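Local structure of diguanylate cyclase (Xanthomonas campestris pv. campestris, 5H5O) at residues L5-A8 with E9-A12; D103-P106 with S107-A110. The protein binds cyclic GMP through a cyclic nucleotide-binding domain and, as a whole protein, probably makes cyclic di-GMP from two molecules of GTP. All coordinates share one frame; numbering follows the deposited sequence.

Interaction 1. Residues L5-A8 with E9-A12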
loop_
_atom_site.group_PDB
_atom_site.type_symbol
_atom_site.label_atom_id
_atom_site.label_comp_id
_atom_site.label_asym_id
_atom_site.label_seq_id
_atom_site.Cartn_x
_atom_site.Cartn_y
_atom_site.Cartn_z
ATOM N N LEU A 5 1.103 10.026 11.262
ATOM C CA LEU A 5 1.814 11.289 11.010
ATOM C C LEU A 5 2.068 11.627 9.534
ATOM O O LEU A 5 2.881 11.010 8.846
ATOM C CB LEU A 5 3.090 11.432 11.850
ATOM C CG LEU A 5 2.937 12.332 13.084
ATOM C CD1 LEU A 5 1.675 12.014 13.899
ATOM C CD2 LEU A 5 4.156 12.235 13.977
HETATM N N MSE A 6 1.332 12.622 9.069
HETATM C CA MSE A 6 1.577 13.244 7.793
HETATM C C MSE A 6 2.805 14.133 7.941
HETATM O O MSE A 6 3.197 14.473 9.069
HETATM C CB MSE A 6 0.373 14.110 7.416
HETATM C CG MSE A 6 -0.966 13.462 7.702
HETATM SE SE MSE A 6 -1.277 12.075 6.435
HETATM C CE MSE A 6 -1.453 13.145 4.818
ATOM N N THR A 7 3.398 14.513 6.810
ATOM C CA THR A 7 4.416 15.568 6.776
ATOM C C THR A 7 3.716 16.949 6.801
ATOM O O THR A 7 2.483 17.041 6.659
ATOM C CB THR A 7 5.285 15.463 5.509
ATOM O OG1 THR A 7 4.480 15.739 4.365
ATOM C CG2 THR A 7 5.890 14.055 5.367
ATOM N N ALA A 8 4.484 18.014 7.000
ATOM C CA ALA A 8 3.904 19.363 7.014
ATOM C C ALA A 8 3.269 19.666 5.641
ATOM O O ALA A 8 2.145 20.166 5.541
ATOM C CB ALA A 8 4.965 20.393 7.353
ATOM N N GLU A 9 4.003 19.337 4.588
ATOM C CA GLU A 9 3.511 19.491 3.227
ATOM C C GLU A 9 2.176 18.764 2.997
ATOM O O GLU A 9 1.219 19.337 2.474
ATOM C CB GLU A 9 4.559 18.928 2.271
ATOM C CG GLU A 9 4.146 18.942 0.836
ATOM C CD GLU A 9 5.237 18.365 -0.057
ATOM O OE1 GLU A 9 5.827 17.316 0.311
ATOM O OE2 GLU A 9 5.508 18.986 -1.102
ATOM N N GLU A 10 2.125 17.494 3.380
ATOM C CA GLU A 10 0.877 16.737 3.294
ATOM C C GLU A 10 -0.276 17.408 4.054
ATOM O O GLU A 10 -1.393 17.543 3.530
ATOM C CB GLU A 10 1.090 15.306 3.794
ATOM C CG GLU A 10 1.965 14.456 2.877
ATOM C CD GLU A 10 2.382 13.138 3.522
ATOM O OE1 GLU A 10 2.073 12.914 4.714
ATOM O OE2 GLU A 10 3.017 12.317 2.830
ATOM N N LEU A 11 0.001 17.832 5.286
ATOM C CA LEU A 11 -1.030 18.423 6.124
ATOM C C LEU A 11 -1.620 19.610 5.397
ATOM O O LEU A 11 -2.830 19.692 5.259
ATOM C CB LEU A 11 -0.461 18.863 7.479
ATOM C CG LEU A 11 -1.030 18.293 8.779
ATOM C CD1 LEU A 11 -1.693 16.931 8.571
ATOM C CD2 LEU A 11 0.076 18.227 9.869
ATOM N N ALA A 12 -0.759 20.504 4.908
ATOM C CA ALA A 12 -1.217 21.706 4.222
ATOM C C ALA A 12 -1.974 21.380 2.932
ATOM O O ALA A 12 -3.064 21.918 2.692
ATOM C CB ALA A 12 -0.049 22.655 3.917
HETATM O O HOH W 1 5.364 15.115 1.967
#
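T7 and E10 grip each other twice. The amide of E10 donates to T7 OG1 (N to OG1 3.1 Å) in a nearly straight bond, 168° at the hydrogen, while the amide of T7 donates to E10 OE1, 3.0 Å from N to OE1. The second bond reaches the carboxylate from above, 55° out of its plane. A T7 chi1 of 66° tucks OG1 in over the main chain, which turns it to the first turn of the helix. The E10 side chain starts out on the side opposite its own carbonyl carbon and then runs extended, a shape that carries the carboxylate back past OG1 to the T7 amide. This reciprocal pairing is a capping box, with T7 as N-cap of helix 8-17; the amides that a helix start leaves without backbone acceptors are partly served by it. Behind it the main chain takes over, and L11 N to T7 O and A12 N to A8 O (3.0 Å) continue the helical bonding. A water bound to T7 OG1 donates to E9 OE1, tying the side chain of E9 to the cap residue. M6, a selenomethionine, covers the apolar flank: its methyl CE lies 3.5 Å from E10 CB, the side chain crossing the glutamate at about a right angle, while its CG meets L11 CD1 at 3.6 Å. Further out, the other carboxylate oxygen of E10, OE2, forms a salt bridge with R115 of helix 106-121, so each oxygen has a partner of its own; the arginine would be expected to stabilise the negative charge. F112 of that helix packs on M6 and E10, and I41 of strand 39-44 on M6 and L11.

Interaction 2. Residues D103-P106 with S107-A110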
loop_
_atom_site.group_PDB
_atom_site.type_symbol
_atom_site.label_atom_id
_atom_site.label_comp_id
_atom_site.label_asym_id
_atom_site.label_seq_id
_atom_site.Cartn_x
_atom_site.Cartn_y
_atom_site.Cartn_z
ATOM N N ASP A 103 -3.186 14.359 -9.518
ATOM C CA ASP A 103 -2.966 15.046 -10.784
ATOM C C ASP A 103 -2.089 16.275 -10.611
ATOM O O ASP A 103 -1.259 16.581 -11.468
ATOM C CB ASP A 103 -4.298 15.453 -11.424
ATOM C CG ASP A 103 -5.108 14.264 -11.891
ATOM O OD1 ASP A 103 -4.494 13.228 -12.222
ATOM O OD2 ASP A 103 -6.357 14.360 -11.920
ATOM N N HIS A 104 -2.275 16.985 -9.506
ATOM C CA HIS A 104 -1.512 18.207 -9.275
ATOM C C HIS A 104 -0.134 17.938 -8.664
ATOM O O HIS A 104 0.831 18.658 -8.945
ATOM C CB HIS A 104 -2.311 19.192 -8.414
ATOM C CG HIS A 104 -1.535 20.411 -8.017
ATOM N ND1 HIS A 104 -0.774 20.466 -6.870
ATOM C CD2 HIS A 104 -1.399 21.618 -8.615
ATOM C CE1 HIS A 104 -0.204 21.655 -6.776
ATOM N NE2 HIS A 104 -0.567 22.373 -7.822
ATOM N N ASP A 105 -0.036 16.904 -7.833
ATOM C CA ASP A 105 1.238 16.619 -7.184
ATOM C C ASP A 105 1.491 15.123 -7.007
ATOM O O ASP A 105 1.474 14.607 -5.876
ATOM C CB ASP A 105 1.342 17.341 -5.843
ATOM C CG ASP A 105 2.777 17.493 -5.381
ATOM O OD1 ASP A 105 3.655 16.769 -5.893
ATOM O OD2 ASP A 105 3.029 18.332 -4.503
ATOM N N PRO A 106 1.761 14.432 -8.125
ATOM C CA PRO A 106 1.922 12.984 -8.075
ATOM C C PRO A 106 3.062 12.572 -7.176
ATOM O O PRO A 106 2.959 11.521 -6.536
ATOM C CB PRO A 106 2.224 12.606 -9.531
ATOM C CG PRO A 106 2.706 13.872 -10.178
ATOM C CD PRO A 106 1.989 14.978 -9.480
ATOM N N SER A 107 4.118 13.377 -7.119
ATOM C CA SER A 107 5.287 13.019 -6.325
ATOM C C SER A 107 4.944 12.996 -4.830
ATOM O O SER A 107 5.350 12.085 -4.099
ATOM C CB SER A 107 6.453 13.972 -6.616
ATOM O OG SER A 107 7.621 13.592 -5.900
HETATM N N MSE A 108 4.204 14.003 -4.372
HETATM C CA MSE A 108 3.829 14.044 -2.966
HETATM C C MSE A 108 2.973 12.850 -2.618
HETATM O O MSE A 108 3.198 12.213 -1.586
HETATM C CB MSE A 108 3.071 15.319 -2.602
HETATM C CG MSE A 108 2.712 15.351 -1.121
HETATM SE SE MSE A 108 1.681 16.906 -0.679
HETATM C CE MSE A 108 -0.022 16.392 -1.450
ATOM N N VAL A 109 2.016 12.538 -3.496
ATOM C CA VAL A 109 1.113 11.403 -3.309
ATOM C C VAL A 109 1.854 10.056 -3.292
ATOM O O VAL A 109 1.549 9.179 -2.481
ATOM C CB VAL A 109 0.004 11.387 -4.395
ATOM C CG1 VAL A 109 -0.840 10.123 -4.319
ATOM C CG2 VAL A 109 -0.871 12.613 -4.260
ATOM N N ALA A 110 2.834 9.896 -4.177
ATOM C CA ALA A 110 3.580 8.637 -4.234
ATOM C C ALA A 110 4.298 8.403 -2.920
ATOM O O ALA A 110 4.325 7.288 -2.391
ATOM C CB ALA A 110 4.578 8.637 -5.406
HETATM O O HOH W 2 4.837 16.194 -8.083
#
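The chain leaves helix 95-104 at D105, the first residue with non-helical backbone angles, and P106 already begins helix 106-121. Two backbone bonds open the new helix: V109 N to D105 O at 3.2 Å and A110 N to P106 O at 2.9 Å. The D105 side chain caps a further amide, its OD1 accepting from M108 N at 3.2 Å between N and OD1. That donor sits well above the carboxylate plane, 65° out of it. With CG turned away from its own backbone N (chi1 -159°), D105 lays the carboxylate across the start of the helix, crosswise over M108 CB, which lies 3.5 Å from D105 CG. A water donates to D105 OD1 (2.6 Å from its oxygen) and accepts from S107 N, so the S107 amide is reached indirectly. The helix end probably steadies the negative charge of D105, though the nearby carboxylate of E9 would work against it. M108, also a selenomethionine, runs extended to SE and then bends, packing on F13 and F14 of helix 8-17 and L101 of helix 95-104; V109 packs on F98 and V102. P106 and S107 meet S107 and P106 of the second subunit, and A110 meets its counterpart there. The geometry is that of an aspartate N-cap followed by proline at N1, here starting the long C-terminal helix of a cyclic nucleotide-binding domain.

Overall arrangement
Both interactions are helix starts, and they come in series along the chain: interaction 1 begins helix 8-17, and interaction 2, after the strands of the cyclic nucleotide-binding domain, begins helix 106-121. Their centres lie 13 Å apart on the same side of the chain's centre, and they touch: E9 CG is 3.5 Å from M108 SE, which also packs near E10 CA, and the like-charged E9 OE2 and D105 OD2 come within 4.3 Å. Helix 106-121 thus joins the two, packing against helix 8-17 while its own start meets the second subunit. It also carries R119, which binds cyclic GMP, so it is shared by the nucleotide site, the packing of helix 8-17 and the dimer contact.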